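Local coordinates for protein Poly(3-hydroxyalkanoate) polymerase subunit PhaC (PDB 5HZ2) that polymerizes (R)-3-hydroxybutyryl-CoA into polyhydroxybutyrate, an intracellular energy reserve, with release of CoA, here as its C-terminal domain, at residues 39-44 / 113-118; 271-276 / 296-301. All coordinates share one frame; numbering follows the deposited sequence.

In the fold
Both contacts pair neighbouring parallel strands of one mixed sheet, the core of an alpha/beta-hydrolase fold. After three earlier strands, 13-18, 22-27 and 33-35, the chain enters strand 39-42. The chain then runs through helix 60-66, strand 71-76 and helix 88-107, and contact 1 closes this long loop when 113-118 returns beside 39-44. Contact 2 opens much later and closes the shorter loop between 271-276 and 296-301, which holds helix 284-288. The two loops follow in series and neither nest nor cross. Strand 139-145 lies between the pairs in the sheet. It borders strand 112-117 on one side and strand 271-276 on the other. The contact centres are about 14 Å apart.

Contact 1 (39-44 / 113-118); sequences LLMVPP and NVLGFC
The Phe117 ring meets Pro44 across the contact, with Pro44 CD 3.6 Å from Phe117 CD2 in an oblique approach. One face of the ring carries SG of the next residue, Cys118, offset toward the rim. These residues sit at the end of a parallel strand pair of the alpha/beta-hydrolase fold. Cys118 is the predicted active-site residue. It follows strand 112-117 directly and is the N-cap of helix 119-133. Its positive phi of 57° fits the strained turn of a nucleophile elbow, consistent with Gly116, Cys118 and Gly120. A sulfate ion, probably from the crystallisation liquor, lies about 4 Å from the Cys118 side chain.

Before the turn, the backbones are joined by four hydrogen bonds. Leu40 N gives to Asn113 O and Leu115 N to Leu40 O. Val42 N gives to Leu115 O, and Phe117 N closes the ladder at Val42 O with a longer bond.

On one face of the sheet, with CG opposite the backbone N (chi1 174°), Leu39 swings CD1 across to Asn113 CB at 3.7 Å, and the same methyl touches Leu115 CB. Met41 CG meets Leu115 CD2 at 4.2 Å. Trp350 of helix 347-357 packs on Leu39 and Leu115. On the other face, Val124 of helix 119-133 touches Val42 and Val114. Beyond the ladder, Pro44 CB lies 4.1 Å from Cys118 CB.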
loop_
_atom_site.group_PDB
_atom_site.type_symbol
_atom_site.label_atom_id
_atom_site.label_comp_id
_atom_site.label_asym_id
_atom_site.label_seq_id
_atom_site.Cartn_x
_atom_site.Cartn_y
_atom_site.Cartn_z
ATOM N N LEU A 39 17.037 34.119 -12.433
ATOM C CA LEU A 39 16.809 32.765 -11.929
ATOM C C LEU A 39 17.839 31.887 -12.599
ATOM O O LEU A 39 17.882 31.842 -13.840
ATOM C CB LEU A 39 15.412 32.312 -12.364
ATOM C CG LEU A 39 15.087 30.842 -12.013
ATOM C CD1 LEU A 39 15.041 30.627 -10.517
ATOM C CD2 LEU A 39 13.768 30.448 -12.659
ATOM N N LEU A 40 18.584 31.130 -11.800
ATOM C CA LEU A 40 19.443 30.073 -12.301
ATOM C C LEU A 40 18.740 28.711 -12.091
ATOM O O LEU A 40 18.398 28.359 -10.954
ATOM C CB LEU A 40 20.729 30.036 -11.507
ATOM C CG LEU A 40 21.701 28.935 -11.780
ATOM C CD1 LEU A 40 22.271 28.887 -13.180
ATOM C CD2 LEU A 40 22.785 28.999 -10.717
ATOM N N MET A 41 18.619 27.967 -13.177
ATOM C CA MET A 41 18.032 26.651 -13.160
ATOM C C MET A 41 19.108 25.579 -13.208
ATOM O O MET A 41 19.969 25.613 -14.062
ATOM C CB MET A 41 17.148 26.453 -14.377
ATOM C CG MET A 41 15.940 27.342 -14.421
ATOM S SD MET A 41 14.821 26.827 -15.722
ATOM C CE MET A 41 13.550 28.044 -15.527
ATOM N N VAL A 42 19.034 24.633 -12.285
ATOM C CA VAL A 42 19.955 23.528 -12.250
ATOM C C VAL A 42 19.146 22.273 -12.504
ATOM O O VAL A 42 18.479 21.762 -11.646
ATOM C CB VAL A 42 20.686 23.416 -10.905
ATOM C CG1 VAL A 42 21.751 22.340 -10.963
ATOM C CG2 VAL A 42 21.304 24.747 -10.533
ATOM N N PRO A 43 19.173 21.787 -13.729
ATOM C CA PRO A 43 18.431 20.584 -14.109
ATOM C C PRO A 43 19.149 19.316 -13.687
ATOM O O PRO A 43 20.247 19.409 -13.201
ATOM C CB PRO A 43 18.372 20.665 -15.634
ATOM C CG PRO A 43 19.299 21.754 -16.033
ATOM C CD PRO A 43 19.986 22.299 -14.827
ATOM N N PRO A 44 18.525 18.156 -13.843
ATOM C CA PRO A 44 19.238 16.930 -13.473
ATOM C C PRO A 44 20.376 16.595 -14.444
ATOM O O PRO A 44 20.384 17.099 -15.547
ATOM C CB PRO A 44 18.160 15.847 -13.613
ATOM C CG PRO A 44 17.306 16.323 -14.714
ATOM C CD PRO A 44 17.132 17.751 -14.341
ATOM N N ASN A 113 17.894 34.182 -7.713
ATOM C CA ASN A 113 16.958 33.059 -7.462
ATOM C C ASN A 113 17.519 31.780 -8.043
ATOM O O ASN A 113 18.185 31.836 -9.094
ATOM C CB ASN A 113 15.605 33.385 -8.061
ATOM C CG ASN A 113 14.877 34.514 -7.294
ATOM O OD1 ASN A 113 14.184 35.334 -7.894
ATOM N ND2 ASN A 113 15.006 34.513 -5.991
ATOM N N VAL A 114 17.245 30.643 -7.379
ATOM C CA VAL A 114 17.764 29.388 -7.819
ATOM C C VAL A 114 16.593 28.364 -7.944
ATOM O O VAL A 114 15.653 28.372 -7.109
ATOM C CB VAL A 114 18.843 28.921 -6.846
ATOM C CG1 VAL A 114 19.310 27.546 -7.127
ATOM C CG2 VAL A 114 20.077 29.867 -6.874
ATOM N N LEU A 115 16.680 27.512 -8.966
ATOM C CA LEU A 115 15.722 26.402 -9.156
ATOM C C LEU A 115 16.515 25.133 -9.365
ATOM O O LEU A 115 17.580 25.097 -10.054
ATOM C CB LEU A 115 14.844 26.638 -10.366
ATOM C CG LEU A 115 13.862 25.510 -10.791
ATOM C CD1 LEU A 115 12.644 26.168 -11.429
ATOM C CD2 LEU A 115 14.475 24.512 -11.721
ATOM N N GLY A 116 16.016 24.053 -8.758
ATOM C CA GLY A 116 16.575 22.733 -9.000
ATOM C C GLY A 116 15.409 21.839 -9.427
ATOM O O GLY A 116 14.259 21.967 -8.923
ATOM N N PHE A 117 15.715 20.895 -10.305
ATOM C CA PHE A 117 14.743 19.915 -10.766
ATOM C C PHE A 117 15.293 18.497 -10.598
ATOM O O PHE A 117 16.354 18.203 -11.085
ATOM C CB PHE A 117 14.386 20.171 -12.225
ATOM C CG PHE A 117 13.413 19.183 -12.789
ATOM C CD1 PHE A 117 12.243 18.900 -12.130
ATOM C CD2 PHE A 117 13.681 18.531 -13.956
ATOM C CE1 PHE A 117 11.348 17.989 -12.631
ATOM C CE2 PHE A 117 12.791 17.620 -14.466
ATOM C CZ PHE A 117 11.622 17.349 -13.806
ATOM N N CYS A 118 14.562 17.625 -9.919
ATOM C CA CYS A 118 15.017 16.259 -9.718
ATOM C C CYS A 118 16.376 16.233 -9.036
ATOM O O CYS A 118 16.560 16.927 -8.071
ATOM C CB CYS A 118 15.036 15.504 -11.028
ATOM S SG CYS A 118 13.382 15.088 -11.543
#

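Contact 2 (271-276 / 296-301); sequences TYIYGS and NKLRFV
With chi1 of -171° in Tyr272 and 179° in Arg299, both side chains leave the strands with CG opposite the backbone N. They run side by side in the same direction. Arg299 stays extended from CG to NE, which lays its CD 3.7 Å from Tyr272 CE2. That ring carbon sits at the edge of the guanidinium, in its plane, and the two flat groups are turned 51° apart. Val301 approaches the hydroxyl end of the same ring. Its CG2 is 3.3 Å from Tyr272 OH and also touches CZ.

The polar ends share one partner. Asp349 accepts a hydrogen bond from Tyr272 OH at OD1 and forms a salt bridge to Arg299 NH2 through OD2. Asp326 makes a second salt bridge, to Arg299 NH1. Together they would fix the rotation of the guanidinium and probably balance its charge.

On the other face, Ile273 and Phe300 cross at about a right angle, with Ile273 CG2 3.7 Å from Phe300 CD1. Thr271 CB meets Leu298 CD2 at 3.8 Å, and Thr271 OG1 bonds to Val269 O.

Five backbone hydrogen bonds join the two segments, the first from Thr271 N to O of Lys297, just before the second strand. The last, Gly275 N to Val301 O, is the longest at 3.2 Å. Within its own strand, Tyr274 OH gives a hydrogen bond to Ser276 OG.

The pair forms a beta-alpha-beta unit with helix 284-288, whose Tyr288 meets the Phe300 ring edge-to-face. Helix 347-357 packs on the face of Tyr272 and Arg299: Trp350 and Trp353 meet the Tyr272 ring, Trp353 also touches Arg299, and Asp349 comes from the same helix. Strand 139-145 flanks 271-276, and strand 321-324 lies beyond 298-303.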
loop_
_atom_site.group_PDB
_atom_site.type_symbol
_atom_site.label_atom_id
_atom_site.label_comp_id
_atom_site.label_asym_id
_atom_site.label_seq_id
_atom_site.Cartn_x
_atom_site.Cartn_y
_atom_site.Cartn_z
ATOM N N THR A 271 11.488 29.216 0.252
ATOM C CA THR A 271 11.672 28.033 -0.614
ATOM C C THR A 271 10.332 27.543 -1.103
ATOM O O THR A 271 9.417 27.378 -0.282
ATOM C CB THR A 271 12.424 26.917 0.172
ATOM O OG1 THR A 271 13.709 27.407 0.624
ATOM C CG2 THR A 271 12.651 25.699 -0.721
ATOM N N TYR A 272 10.230 27.252 -2.394
ATOM C CA TYR A 272 8.994 26.746 -3.026
ATOM C C TYR A 272 9.256 25.294 -3.404
ATOM O O TYR A 272 10.212 24.999 -4.127
ATOM C CB TYR A 272 8.694 27.539 -4.246
ATOM C CG TYR A 272 7.367 27.303 -4.921
ATOM C CD1 TYR A 272 7.152 26.197 -5.778
ATOM C CD2 TYR A 272 6.304 28.214 -4.753
ATOM C CE1 TYR A 272 5.911 26.004 -6.443
ATOM C CE2 TYR A 272 5.083 28.017 -5.367
ATOM C CZ TYR A 272 4.905 26.920 -6.245
ATOM O OH TYR A 272 3.720 26.788 -6.892
ATOM N N ILE A 273 8.452 24.409 -2.839
ATOM C CA ILE A 273 8.616 22.982 -3.004
ATOM C C ILE A 273 7.437 22.399 -3.751
ATOM O O ILE A 273 6.311 22.595 -3.380
ATOM C CB ILE A 273 8.744 22.324 -1.622
ATOM C CG1 ILE A 273 9.848 23.006 -0.818
ATOM C CG2 ILE A 273 9.009 20.838 -1.735
ATOM C CD1 ILE A 273 9.724 22.832 0.668
ATOM N N TYR A 274 7.738 21.683 -4.818
ATOM C CA TYR A 274 6.723 21.109 -5.669
ATOM C C TYR A 274 6.874 19.597 -5.861
ATOM O O TYR A 274 7.955 19.087 -5.982
ATOM C CB TYR A 274 6.717 21.801 -7.056
ATOM C CG TYR A 274 5.849 21.068 -8.046
ATOM C CD1 TYR A 274 4.516 21.361 -8.168
ATOM C CD2 TYR A 274 6.343 19.991 -8.744
ATOM C CE1 TYR A 274 3.705 20.648 -9.019
ATOM C CE2 TYR A 274 5.542 19.276 -9.593
ATOM C CZ TYR A 274 4.218 19.605 -9.713
ATOM O OH TYR A 274 3.418 18.903 -10.537
ATOM N N GLY A 275 5.736 18.928 -5.926
ATOM C CA GLY A 275 5.682 17.509 -6.178
ATOM C C GLY A 275 4.461 17.192 -7.024
ATOM O O GLY A 275 3.548 17.953 -7.059
ATOM N N SER A 276 4.467 16.059 -7.700
ATOM C CA SER A 276 3.359 15.637 -8.498
ATOM C C SER A 276 2.693 14.382 -7.825
ATOM O O SER A 276 3.354 13.414 -7.388
ATOM C CB SER A 276 3.749 15.322 -9.946
ATOM O OG SER A 276 4.341 16.421 -10.690
ATOM N N ASN A 296 13.166 28.916 7.159
ATOM C CA ASN A 296 12.613 30.050 6.513
ATOM C C ASN A 296 11.213 29.734 5.980
ATOM O O ASN A 296 10.646 28.700 6.334
ATOM C CB ASN A 296 13.554 30.600 5.439
ATOM C CG ASN A 296 13.498 32.121 5.315
ATOM O OD1 ASN A 296 12.473 32.733 4.931
ATOM N ND2 ASN A 296 14.610 32.738 5.570
ATOM N N LYS A 297 10.637 30.652 5.213
ATOM C CA LYS A 297 9.273 30.528 4.730
ATOM C C LYS A 297 9.178 29.552 3.592
ATOM O O LYS A 297 9.793 29.763 2.578
ATOM C CB LYS A 297 8.793 31.892 4.273
ATOM C CG LYS A 297 7.443 32.260 4.809
ATOM C CD LYS A 297 6.359 31.747 3.892
ATOM C CE LYS A 297 5.453 30.750 4.590
ATOM N NZ LYS A 297 4.111 31.326 4.829
ATOM N N LEU A 298 8.371 28.508 3.776
ATOM C CA LEU A 298 8.261 27.429 2.783
ATOM C C LEU A 298 6.884 27.452 2.213
ATOM O O LEU A 298 5.980 27.814 2.910
ATOM C CB LEU A 298 8.401 26.090 3.459
ATOM C CG LEU A 298 9.655 25.931 4.326
ATOM C CD1 LEU A 298 9.767 24.492 4.752
ATOM C CD2 LEU A 298 10.884 26.372 3.579
ATOM N N ARG A 299 6.730 27.077 0.954
ATOM C CA ARG A 299 5.431 26.834 0.359
ATOM C C ARG A 299 5.529 25.445 -0.307
ATOM O O ARG A 299 6.531 25.140 -0.913
ATOM C CB ARG A 299 5.155 27.885 -0.702
ATOM C CG ARG A 299 3.857 27.748 -1.416
ATOM C CD ARG A 299 3.474 29.027 -2.153
ATOM N NE ARG A 299 2.193 28.941 -2.807
ATOM C CZ ARG A 299 0.997 29.016 -2.203
ATOM N NH1 ARG A 299 0.916 29.178 -0.921
ATOM N NH2 ARG A 299 -0.139 28.944 -2.914
ATOM N N PHE A 300 4.491 24.640 -0.174
ATOM C CA PHE A 300 4.404 23.339 -0.817
ATOM C C PHE A 300 3.211 23.399 -1.759
ATOM O O PHE A 300 2.093 23.717 -1.327
ATOM C CB PHE A 300 4.233 22.162 0.164
ATOM C CG PHE A 300 4.271 20.854 -0.529
ATOM C CD1 PHE A 300 5.487 20.269 -0.825
ATOM C CD2 PHE A 300 3.119 20.245 -0.997
ATOM C CE1 PHE A 300 5.563 19.068 -1.479
ATOM C CE2 PHE A 300 3.190 19.035 -1.636
ATOM C CZ PHE A 300 4.422 18.452 -1.922
ATOM N N VAL A 301 3.419 22.939 -2.999
ATOM C CA VAL A 301 2.333 22.818 -4.002
ATOM C C VAL A 301 2.373 21.447 -4.623
ATOM O O VAL A 301 3.467 20.950 -4.986
ATOM C CB VAL A 301 2.385 23.955 -5.048
ATOM C CG1 VAL A 301 1.318 23.773 -6.093
ATOM C CG2 VAL A 301 2.230 25.305 -4.357
#